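Local coordinates for protein DNA polymerase III, beta subunit (PDB 3T0P) that probably confers DNA tethering and processivity on DNA polymerases and other proteins, as a ring-shaped head-to-tail homodimer around DNA, at residues Q141-I146 against T156-E161; K166-S171 against K244-L249; P347-D352 against I358-P363. All blocks are in the same frame, centred on the assembly; numbering follows the deposited sequence.

Contact 1: residues Q141-I146 against T156-E161; sequences QTIFSI and TGELFE
Thr142 and Ile143 meet the carboxylate of Glu158 where the loop following helix 132-140 crosses the start of strand 157-163, within the central domain of a DNA clamp. It illustrates how one buried acid can organise the turn after a helix. Glu158 has CG anti to its own carbonyl carbon (chi1 -63°) and an extended chain beyond it, which carries the carboxylate away from the strand and up to the loop. Thr142 OG1 stands 2.8 Å from Glu158 OE1, and Val138 O of the preceding helix is a second acceptor within its range. This hydroxyl sits between the backbone N and the carbonyl carbon (chi1 58°), a rotation that turns it toward the acid.

The other oxygen is less simply placed. Glu158 OE2 is 3.0 Å from Thr142 O, a pair of acceptors that may raise the acid's pKa. The backbone Ile143 N is 3.1 Å from Glu158 OE2, too bent for a hydrogen bond. Thr142 O also receives Ser171 OG and Ser145 N.

Two isoleucines pack against the acid. Ile143 CD1 comes 3.7 Å from Glu158 OE2, its chain crossing that of the acid nearly at a right angle. Ile146 CG2 touches Glu158 CG at 3.7 Å, while Ile146 CD1 reaches Thr156 O, also at 3.7 Å.

Contact 2: residues K166-S171 against K244-L249; sequences KLRVVS and KIDQML
Arg168 NH1 donates to Asp246 OD1 at 2.8 Å, the shorter arm of a salt bridge that ties strand 166-172 of the central domain to the loop leading into the C-terminal domain. The second arm runs from Arg168 NH2 to Asp246 OD2 at 3.2 Å, so the guanidinium grips the carboxylate end-on, one terminal nitrogen to each oxygen, both oxygens being met on their syn side. The two flat groups are only 8° from parallel, yet they are not coplanar: each oxygen is tilted out of the guanidinium plane, as if the groups were stepped past one another, and the NH1 bond is correspondingly bent (141° at the hydrogen).

The arginine crosses the gap with CG anti to the backbone N and then turns at chi3 (99°), which presents its two terminal nitrogens to the aspartate. NE remains to form a salt bridge with Glu161 on the adjoining strand 157-163, and the guanidinium thus serves two acids. Ile245 covers one face of the group, its CD1 lying 3.5 Å from Arg168 NH1. Leu249 CD1 approaches the same nitrogen obliquely at 4.3 Å. Between them the loop makes a turn, closed by Met248 N bonding to Ile245 O at 3.0 Å.

A methionine in place of Arg168 would probably leave Asp246 and Glu161 without their shared cation and the loop without its charged tie to the strand. The chemistry implies a directional two-point salt bridge between the domains, its acid at the exposed margin, with the CD1 methyl of Ile245 over one face of the cation.

Contact 3: residues P347-D352 against I358-P363; sequences PCFIKD and IYLILP. With EDO (1,2-ethanediol), chain V.
Phe349 and Leu360 form the apolar centre of an antiparallel beta hairpin, facing each other as a non-hydrogen-bonded pair. Phe349 CE2 rests 3.6 Å from Leu360 CD1, the side chains lying alongside each other. Phe349 keeps CG anti to its carbonyl carbon (chi1 -60°), and this brings the ring toward the side chains of the second strand, where Ile358 CG2 meets its edge, 3.7 Å from Phe349 CD2. Toward the open end of the hairpin, Pro347 CB packs on Leu360 CG and Pro347 CG on Leu362 CD2.

On the other face of the sheet, Ile350 CD1 touches Ile361 CD1 at 3.8 Å, and both side chains run on to helix 322-329, where Phe325 receives them. Cys348 also lies on this side, against Phe320.

Between the two faces run the backbone bonds, in two hydrogen-bonded pairs: Cys348 with Ile361 and Ile350 with Tyr359. Ile350 N reaches Tyr359 O at 2.7 Å in the carbonyl plane and nearly straight (173°), and Cys348 N meets Ile361 O at 2.9 Å.

Farther out, Tyr359 sends its hydroxyl to Gln141 O, with Arg180 NE as a further partner, joining the hairpin to the central domain. The extended chain of Lys351 passes alongside Ile358, CE 3.9 Å from Ile358 CG2, and its NZ makes a weak bond of 3.3 Å to O1 of an ethanediol, probably from the crystallisation liquor. The implied chemistry is a strand pair fixed in register by straight amide bonds, with largely apolar faces, and polar contacts at Tyr359 OH, Lys351 NZ and the Asp352 carboxylate near the turn.

Overall arrangement
All three contacts reach one antiparallel sheet that spans the central and C-terminal domains, and they follow in series along the chain. Contacts 1 and 2 have centres about 11 Å apart and sit on neighbouring strands, 157-163 and 166-172, with Ser171 bonding to the loop of contact 1. Strand 176-184 comes next, then the 348-361 hairpin of contact 3, whose centre is about 13 Å from contact 2 and 15 Å from contact 1. The loop 244-249 packs on this hairpin. The sheet and salt bridge thus join the two domains, consistent with a continuous half of the head-to-tail ring, while contact 1 packs within the central domain and meets contact 3 through Gln141 and Tyr359.

Contact 1: residues Q141-I146 against T156-E161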
loop_
_atom_site.group_PDB
_atom_site.type_symbol
_atom_site.label_atom_id
_atom_site.label_comp_id
_atom_site.label_asym_id
_atom_site.label_seq_id
_atom_site.Cartn_x
_atom_site.Cartn_y
_atom_site.Cartn_z
ATOM N N GLN B 141 -13.559 -7.286 -15.339
ATOM C CA GLN B 141 -14.932 -7.768 -15.233
ATOM C C GLN B 141 -15.070 -9.286 -15.177
ATOM O O GLN B 141 -16.191 -9.764 -14.940
ATOM C CB GLN B 141 -15.750 -7.241 -16.413
ATOM C CG GLN B 141 -16.053 -5.754 -16.301
ATOM C CD GLN B 141 -16.529 -5.168 -17.601
ATOM O OE1 GLN B 141 -16.431 -5.770 -18.683
ATOM N NE2 GLN B 141 -17.059 -3.969 -17.526
ATOM N N THR B 142 -13.958 -10.046 -15.357
ATOM C CA THR B 142 -14.029 -11.510 -15.377
ATOM C C THR B 142 -12.899 -12.235 -14.643
ATOM O O THR B 142 -13.096 -13.385 -14.244
ATOM C CB THR B 142 -14.027 -12.041 -16.850
ATOM O OG1 THR B 142 -12.843 -11.594 -17.509
ATOM C CG2 THR B 142 -15.232 -11.611 -17.643
ATOM N N ILE B 143 -11.713 -11.641 -14.545
ATOM C CA ILE B 143 -10.512 -12.300 -13.996
ATOM C C ILE B 143 -10.664 -12.844 -12.560
ATOM O O ILE B 143 -10.017 -13.840 -12.222
ATOM C CB ILE B 143 -9.246 -11.403 -14.121
ATOM C CG1 ILE B 143 -7.949 -12.246 -14.212
ATOM C CG2 ILE B 143 -9.153 -10.322 -13.018
ATOM C CD1 ILE B 143 -7.851 -13.121 -15.403
ATOM N N PHE B 144 -11.516 -12.222 -11.735
ATOM C CA PHE B 144 -11.697 -12.603 -10.341
ATOM C C PHE B 144 -12.271 -14.009 -10.155
ATOM O O PHE B 144 -12.173 -14.527 -9.047
ATOM C CB PHE B 144 -12.609 -11.588 -9.639
ATOM C CG PHE B 144 -14.007 -11.543 -10.191
ATOM C CD1 PHE B 144 -14.956 -12.476 -9.797
ATOM C CD2 PHE B 144 -14.369 -10.587 -11.132
ATOM C CE1 PHE B 144 -16.241 -12.466 -10.339
ATOM C CE2 PHE B 144 -15.653 -10.584 -11.678
ATOM C CZ PHE B 144 -16.588 -11.503 -11.254
ATOM N N SER B 145 -12.920 -14.607 -11.187
ATOM C CA SER B 145 -13.559 -15.906 -10.981
ATOM C C SER B 145 -12.858 -17.076 -11.686
ATOM O O SER B 145 -13.468 -18.118 -11.878
ATOM C CB SER B 145 -15.041 -15.862 -11.331
ATOM O OG SER B 145 -15.263 -15.271 -12.591
ATOM N N ILE B 146 -11.553 -16.946 -11.963
ATOM C CA ILE B 146 -10.730 -18.060 -12.437
ATOM C C ILE B 146 -10.381 -18.903 -11.180
ATOM O O ILE B 146 -10.414 -18.357 -10.073
ATOM C CB ILE B 146 -9.463 -17.579 -13.210
ATOM C CG1 ILE B 146 -8.497 -16.781 -12.284
ATOM C CG2 ILE B 146 -9.839 -16.803 -14.487
ATOM C CD1 ILE B 146 -7.089 -16.485 -12.868
ATOM N N THR B 156 -8.052 -22.249 -14.737
ATOM C CA THR B 156 -7.043 -21.215 -14.409
ATOM C C THR B 156 -6.938 -20.178 -15.534
ATOM O O THR B 156 -6.296 -19.153 -15.356
ATOM C CB THR B 156 -5.679 -21.824 -14.087
ATOM O OG1 THR B 156 -5.138 -22.417 -15.264
ATOM C CG2 THR B 156 -5.749 -22.854 -12.974
ATOM N N GLY B 157 -7.582 -20.436 -16.665
ATOM C CA GLY B 157 -7.590 -19.487 -17.764
ATOM C C GLY B 157 -8.948 -18.868 -18.020
ATOM O O GLY B 157 -9.905 -19.124 -17.288
ATOM N N GLU B 158 -9.022 -18.014 -19.045
ATOM C CA GLU B 158 -10.263 -17.411 -19.503
ATOM C C GLU B 158 -10.524 -17.794 -20.931
ATOM O O GLU B 158 -9.621 -17.688 -21.769
ATOM C CB GLU B 158 -10.252 -15.897 -19.388
ATOM C CG GLU B 158 -10.136 -15.423 -17.960
ATOM C CD GLU B 158 -10.775 -14.091 -17.642
ATOM O OE1 GLU B 158 -10.760 -13.167 -18.484
ATOM O OE2 GLU B 158 -11.284 -13.975 -16.511
ATOM N N LEU B 159 -11.755 -18.232 -21.215
ATOM C CA LEU B 159 -12.176 -18.518 -22.569
ATOM C C LEU B 159 -12.360 -17.200 -23.344
ATOM O O LEU B 159 -13.000 -16.266 -22.851
ATOM C CB LEU B 159 -13.490 -19.325 -22.582
ATOM C CG LEU B 159 -14.086 -19.637 -23.973
ATOM C CD1 LEU B 159 -13.343 -20.773 -24.651
ATOM C CD2 LEU B 159 -15.554 -19.973 -23.862
ATOM N N PHE B 160 -11.795 -17.142 -24.557
ATOM C CA PHE B 160 -11.965 -16.043 -25.498
ATOM C C PHE B 160 -12.665 -16.638 -26.718
ATOM O O PHE B 160 -12.116 -17.536 -27.353
ATOM C CB PHE B 160 -10.614 -15.394 -25.827
ATOM C CG PHE B 160 -10.242 -14.317 -24.834
ATOM C CD1 PHE B 160 -9.859 -14.644 -23.534
ATOM C CD2 PHE B 160 -10.274 -12.977 -25.194
ATOM C CE1 PHE B 160 -9.540 -13.650 -22.606
ATOM C CE2 PHE B 160 -9.944 -11.979 -24.265
ATOM C CZ PHE B 160 -9.594 -12.324 -22.971
ATOM N N GLU B 161 -13.919 -16.222 -26.984
ATOM C CA GLU B 161 -14.714 -16.763 -28.084
ATOM C C GLU B 161 -15.219 -15.658 -29.017
ATOM O O GLU B 161 -15.815 -14.679 -28.568
ATOM C CB GLU B 161 -15.878 -17.565 -27.525
ATOM C CG GLU B 161 -16.593 -18.432 -28.536
ATOM C CD GLU B 161 -17.745 -19.231 -27.959
ATOM O OE1 GLU B 161 -18.036 -19.086 -26.748
ATOM O OE2 GLU B 161 -18.371 -19.997 -28.728
#

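Contact 2: residues K166-S171 against K244-L249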
loop_
_atom_site.group_PDB
_atom_site.type_symbol
_atom_site.label_atom_id
_atom_site.label_comp_id
_atom_site.label_asym_id
_atom_site.label_seq_id
_atom_site.Cartn_x
_atom_site.Cartn_y
_atom_site.Cartn_z
ATOM N N LYS B 166 -19.015 -10.670 -32.599
ATOM C CA LYS B 166 -19.241 -10.811 -31.168
ATOM C C LYS B 166 -18.086 -11.528 -30.507
ATOM O O LYS B 166 -17.604 -12.547 -31.013
ATOM C CB LYS B 166 -20.558 -11.551 -30.865
ATOM C CG LYS B 166 -21.743 -11.143 -31.724
ATOM C CD LYS B 166 -22.713 -10.211 -31.018
ATOM C CE LYS B 166 -23.883 -9.847 -31.907
ATOM N NZ LYS B 166 -24.783 -11.003 -32.212
ATOM N N LEU B 167 -17.641 -10.971 -29.373
ATOM C CA LEU B 167 -16.604 -11.523 -28.539
ATOM C C LEU B 167 -17.235 -11.851 -27.217
ATOM O O LEU B 167 -18.000 -11.051 -26.676
ATOM C CB LEU B 167 -15.403 -10.548 -28.375
ATOM C CG LEU B 167 -14.397 -10.852 -27.233
ATOM C CD1 LEU B 167 -13.589 -12.133 -27.488
ATOM C CD2 LEU B 167 -13.440 -9.700 -27.026
ATOM N N ARG B 168 -16.897 -13.016 -26.683
ATOM C CA ARG B 168 -17.413 -13.484 -25.396
ATOM C C ARG B 168 -16.227 -13.927 -24.570
ATOM O O ARG B 168 -15.383 -14.665 -25.088
ATOM C CB ARG B 168 -18.431 -14.618 -25.639
ATOM C CG ARG B 168 -18.927 -15.340 -24.416
ATOM C CD ARG B 168 -20.078 -16.253 -24.797
ATOM N NE ARG B 168 -19.660 -17.643 -24.967
ATOM C CZ ARG B 168 -20.441 -18.689 -24.715
ATOM N NH1 ARG B 168 -21.685 -18.509 -24.275
ATOM N NH2 ARG B 168 -19.982 -19.922 -24.881
ATOM N N VAL B 169 -16.121 -13.409 -23.316
ATOM C CA VAL B 169 -15.039 -13.706 -22.380
ATOM C C VAL B 169 -15.653 -14.409 -21.193
ATOM O O VAL B 169 -16.641 -13.929 -20.641
ATOM C CB VAL B 169 -14.227 -12.440 -22.009
ATOM C CG1 VAL B 169 -13.145 -12.740 -20.972
ATOM C CG2 VAL B 169 -13.609 -11.825 -23.267
ATOM N N VAL B 170 -15.114 -15.601 -20.852
ATOM C CA VAL B 170 -15.675 -16.476 -19.810
ATOM C C VAL B 170 -14.597 -16.922 -18.832
ATOM O O VAL B 170 -13.516 -17.328 -19.251
ATOM C CB VAL B 170 -16.382 -17.729 -20.432
ATOM C CG1 VAL B 170 -17.046 -18.609 -19.376
ATOM C CG2 VAL B 170 -17.393 -17.348 -21.499
ATOM N N SER B 171 -14.920 -16.889 -17.529
ATOM C CA SER B 171 -14.131 -17.476 -16.454
ATOM C C SER B 171 -15.071 -18.237 -15.517
ATOM O O SER B 171 -16.253 -17.894 -15.409
ATOM C CB SER B 171 -13.328 -16.439 -15.699
ATOM O OG SER B 171 -14.187 -15.510 -15.070
ATOM N N LYS B 244 -18.780 -26.979 -21.393
ATOM C CA LYS B 244 -19.991 -26.649 -22.146
ATOM C C LYS B 244 -20.876 -25.870 -21.181
ATOM O O LYS B 244 -21.417 -26.454 -20.244
ATOM C CB LYS B 244 -20.688 -27.893 -22.764
ATOM C CG LYS B 244 -20.522 -29.227 -22.027
ATOM N N ILE B 245 -20.902 -24.535 -21.324
ATOM C CA ILE B 245 -21.613 -23.669 -20.390
ATOM C C ILE B 245 -22.958 -23.170 -20.933
ATOM O O ILE B 245 -23.811 -22.787 -20.130
ATOM C CB ILE B 245 -20.725 -22.480 -19.908
ATOM C CG1 ILE B 245 -20.151 -21.635 -21.067
ATOM C CG2 ILE B 245 -19.622 -22.973 -18.993
ATOM C CD1 ILE B 245 -20.915 -20.349 -21.361
ATOM N N ASP B 246 -23.147 -23.161 -22.269
ATOM C CA ASP B 246 -24.378 -22.676 -22.908
ATOM C C ASP B 246 -25.629 -23.435 -22.430
ATOM O O ASP B 246 -26.712 -22.847 -22.372
ATOM C CB ASP B 246 -24.257 -22.736 -24.432
ATOM C CG ASP B 246 -23.259 -21.730 -24.982
ATOM O OD1 ASP B 246 -23.578 -20.513 -24.984
ATOM O OD2 ASP B 246 -22.157 -22.157 -25.408
ATOM N N GLN B 247 -25.454 -24.711 -22.034
ATOM C CA GLN B 247 -26.494 -25.595 -21.492
ATOM C C GLN B 247 -27.014 -25.105 -20.128
ATOM O O GLN B 247 -28.195 -25.301 -19.819
ATOM C CB GLN B 247 -25.967 -27.041 -21.354
ATOM C CG GLN B 247 -24.594 -27.164 -20.685
ATOM C CD GLN B 247 -24.416 -28.473 -19.961
ATOM O OE1 GLN B 247 -24.597 -28.559 -18.744
ATOM N NE2 GLN B 247 -24.042 -29.519 -20.691
HETATM N N MSE B 248 -26.120 -24.484 -19.323
HETATM C CA MSE B 248 -26.385 -23.969 -17.973
HETATM C C MSE B 248 -27.000 -22.585 -17.962
HETATM O O MSE B 248 -27.436 -22.124 -16.906
HETATM C CB MSE B 248 -25.092 -23.920 -17.168
HETATM C CG MSE B 248 -24.491 -25.266 -16.942
HETATM SE SE MSE B 248 -23.102 -25.038 -15.658
HETATM C CE MSE B 248 -23.385 -26.707 -14.664
ATOM N N LEU B 249 -27.027 -21.914 -19.112
ATOM C CA LEU B 249 -27.599 -20.579 -19.219
ATOM C C LEU B 249 -29.069 -20.721 -19.618
ATOM O O LEU B 249 -29.544 -20.058 -20.545
ATOM C CB LEU B 249 -26.784 -19.696 -20.201
ATOM C CG LEU B 249 -25.244 -19.692 -20.016
ATOM C CD1 LEU B 249 -24.548 -18.953 -21.145
ATOM C CD2 LEU B 249 -24.828 -19.155 -18.648
#

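Contact 3: residues P347-D352 against I358-P363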
loop_
_atom_site.group_PDB
_atom_site.type_symbol
_atom_site.label_atom_id
_atom_site.label_comp_id
_atom_site.label_asym_id
_atom_site.label_seq_id
_atom_site.Cartn_x
_atom_site.Cartn_y
_atom_site.Cartn_z
ATOM N N PRO B 347 -28.721 -22.256 -9.631
ATOM C CA PRO B 347 -27.901 -21.038 -9.749
ATOM C C PRO B 347 -28.693 -19.729 -9.723
ATOM O O PRO B 347 -29.876 -19.703 -10.055
ATOM C CB PRO B 347 -27.237 -21.200 -11.118
ATOM C CG PRO B 347 -27.295 -22.642 -11.426
ATOM C CD PRO B 347 -28.566 -23.122 -10.821
ATOM N N CYS B 348 -28.045 -18.649 -9.295
ATOM C CA CYS B 348 -28.614 -17.311 -9.358
ATOM C C CYS B 348 -27.904 -16.591 -10.506
ATOM O O CYS B 348 -26.685 -16.736 -10.653
ATOM C CB CYS B 348 -28.467 -16.563 -8.033
ATOM S SG CYS B 348 -28.908 -14.801 -8.122
ATOM N N PHE B 349 -28.643 -15.832 -11.315
ATOM C CA PHE B 349 -28.031 -15.079 -12.413
ATOM C C PHE B 349 -28.176 -13.589 -12.214
ATOM O O PHE B 349 -29.268 -13.111 -11.931
ATOM C CB PHE B 349 -28.645 -15.442 -13.774
ATOM C CG PHE B 349 -28.543 -16.882 -14.199
ATOM C CD1 PHE B 349 -29.492 -17.812 -13.793
ATOM C CD2 PHE B 349 -27.567 -17.290 -15.101
ATOM C CE1 PHE B 349 -29.413 -19.147 -14.211
ATOM C CE2 PHE B 349 -27.504 -18.619 -15.543
ATOM C CZ PHE B 349 -28.426 -19.541 -15.091
ATOM N N ILE B 350 -27.073 -12.863 -12.367
ATOM C CA ILE B 350 -27.064 -11.413 -12.409
ATOM C C ILE B 350 -26.958 -11.080 -13.892
ATOM O O ILE B 350 -25.961 -11.444 -14.531
ATOM C CB ILE B 350 -25.976 -10.713 -11.565
ATOM C CG1 ILE B 350 -25.799 -11.357 -10.169
ATOM C CG2 ILE B 350 -26.277 -9.205 -11.492
ATOM C CD1 ILE B 350 -24.594 -10.719 -9.309
ATOM N N LYS B 351 -28.035 -10.518 -14.459
ATOM C CA LYS B 351 -28.085 -10.158 -15.875
ATOM C C LYS B 351 -28.460 -8.715 -16.047
ATOM O O LYS B 351 -28.977 -8.076 -15.125
ATOM C CB LYS B 351 -29.083 -11.036 -16.648
ATOM C CG LYS B 351 -28.648 -12.466 -16.844
ATOM C CD LYS B 351 -29.504 -13.143 -17.912
ATOM C CE LYS B 351 -29.150 -14.603 -18.109
ATOM N NZ LYS B 351 -29.751 -15.182 -19.346
ATOM N N ASP B 352 -28.164 -8.182 -17.220
ATOM C CA ASP B 352 -28.517 -6.806 -17.567
ATOM C C ASP B 352 -29.491 -6.830 -18.736
ATOM O O ASP B 352 -29.594 -7.838 -19.462
ATOM C CB ASP B 352 -27.267 -5.970 -17.899
ATOM C CG ASP B 352 -26.613 -6.321 -19.218
ATOM O OD1 ASP B 352 -26.280 -7.513 -19.416
ATOM O OD2 ASP B 352 -26.456 -5.413 -20.061
ATOM N N ILE B 358 -23.413 -11.770 -17.911
ATOM C CA ILE B 358 -24.108 -12.803 -17.129
ATOM C C ILE B 358 -23.170 -13.259 -16.036
ATOM O O ILE B 358 -22.086 -13.753 -16.333
ATOM C CB ILE B 358 -24.653 -14.033 -17.901
ATOM C CG1 ILE B 358 -25.463 -13.661 -19.152
ATOM C CG2 ILE B 358 -25.495 -14.906 -16.932
ATOM C CD1 ILE B 358 -25.832 -14.907 -20.094
ATOM N N TYR B 359 -23.553 -13.046 -14.784
ATOM C CA TYR B 359 -22.800 -13.541 -13.638
ATOM C C TYR B 359 -23.659 -14.631 -12.994
ATOM O O TYR B 359 -24.787 -14.370 -12.568
ATOM C CB TYR B 359 -22.393 -12.429 -12.655
ATOM C CG TYR B 359 -21.414 -11.456 -13.266
ATOM C CD1 TYR B 359 -20.054 -11.738 -13.308
ATOM C CD2 TYR B 359 -21.852 -10.269 -13.847
ATOM C CE1 TYR B 359 -19.155 -10.874 -13.931
ATOM C CE2 TYR B 359 -20.961 -9.389 -14.451
ATOM C CZ TYR B 359 -19.618 -9.709 -14.518
ATOM O OH TYR B 359 -18.741 -8.833 -15.124
ATOM N N LEU B 360 -23.186 -15.876 -13.072
ATOM C CA LEU B 360 -23.872 -17.048 -12.497
ATOM C C LEU B 360 -23.182 -17.360 -11.186
ATOM O O LEU B 360 -21.970 -17.457 -11.168
ATOM C CB LEU B 360 -23.806 -18.242 -13.471
ATOM C CG LEU B 360 -24.492 -19.563 -13.086
ATOM C CD1 LEU B 360 -24.665 -20.430 -14.298
ATOM C CD2 LEU B 360 -23.666 -20.382 -12.061
ATOM N N ILE B 361 -23.921 -17.464 -10.097
ATOM C CA ILE B 361 -23.345 -17.779 -8.791
ATOM C C ILE B 361 -24.116 -18.967 -8.238
ATOM O O ILE B 361 -25.332 -18.926 -8.224
ATOM C CB ILE B 361 -23.371 -16.532 -7.828
ATOM C CG1 ILE B 361 -22.569 -15.338 -8.405
ATOM C CG2 ILE B 361 -22.873 -16.892 -6.427
ATOM C CD1 ILE B 361 -23.053 -13.968 -7.956
ATOM N N LEU B 362 -23.423 -20.016 -7.795
ATOM C CA LEU B 362 -24.093 -21.153 -7.185
ATOM C C LEU B 362 -24.385 -20.820 -5.733
ATOM O O LEU B 362 -23.519 -20.296 -5.040
ATOM C CB LEU B 362 -23.296 -22.473 -7.271
ATOM C CG LEU B 362 -23.057 -23.102 -8.642
ATOM C CD1 LEU B 362 -22.219 -24.377 -8.506
ATOM C CD2 LEU B 362 -24.352 -23.422 -9.354
ATOM N N PRO B 363 -25.596 -21.118 -5.244
ATOM C CA PRO B 363 -25.892 -20.847 -3.846
ATOM C C PRO B 363 -25.324 -21.942 -2.940
ATOM O O PRO B 363 -24.933 -23.009 -3.413
ATOM C CB PRO B 363 -27.433 -20.866 -3.826
ATOM C CG PRO B 363 -27.797 -21.832 -4.842
ATOM C CD PRO B 363 -26.745 -21.746 -5.922
HETATM C C1 EDO V . -33.068 -14.961 -17.300
HETATM O O1 EDO V . -32.153 -16.073 -17.248
HETATM C C2 EDO V . -32.970 -14.229 -18.638
HETATM O O2 EDO V . -33.799 -13.060 -18.649
#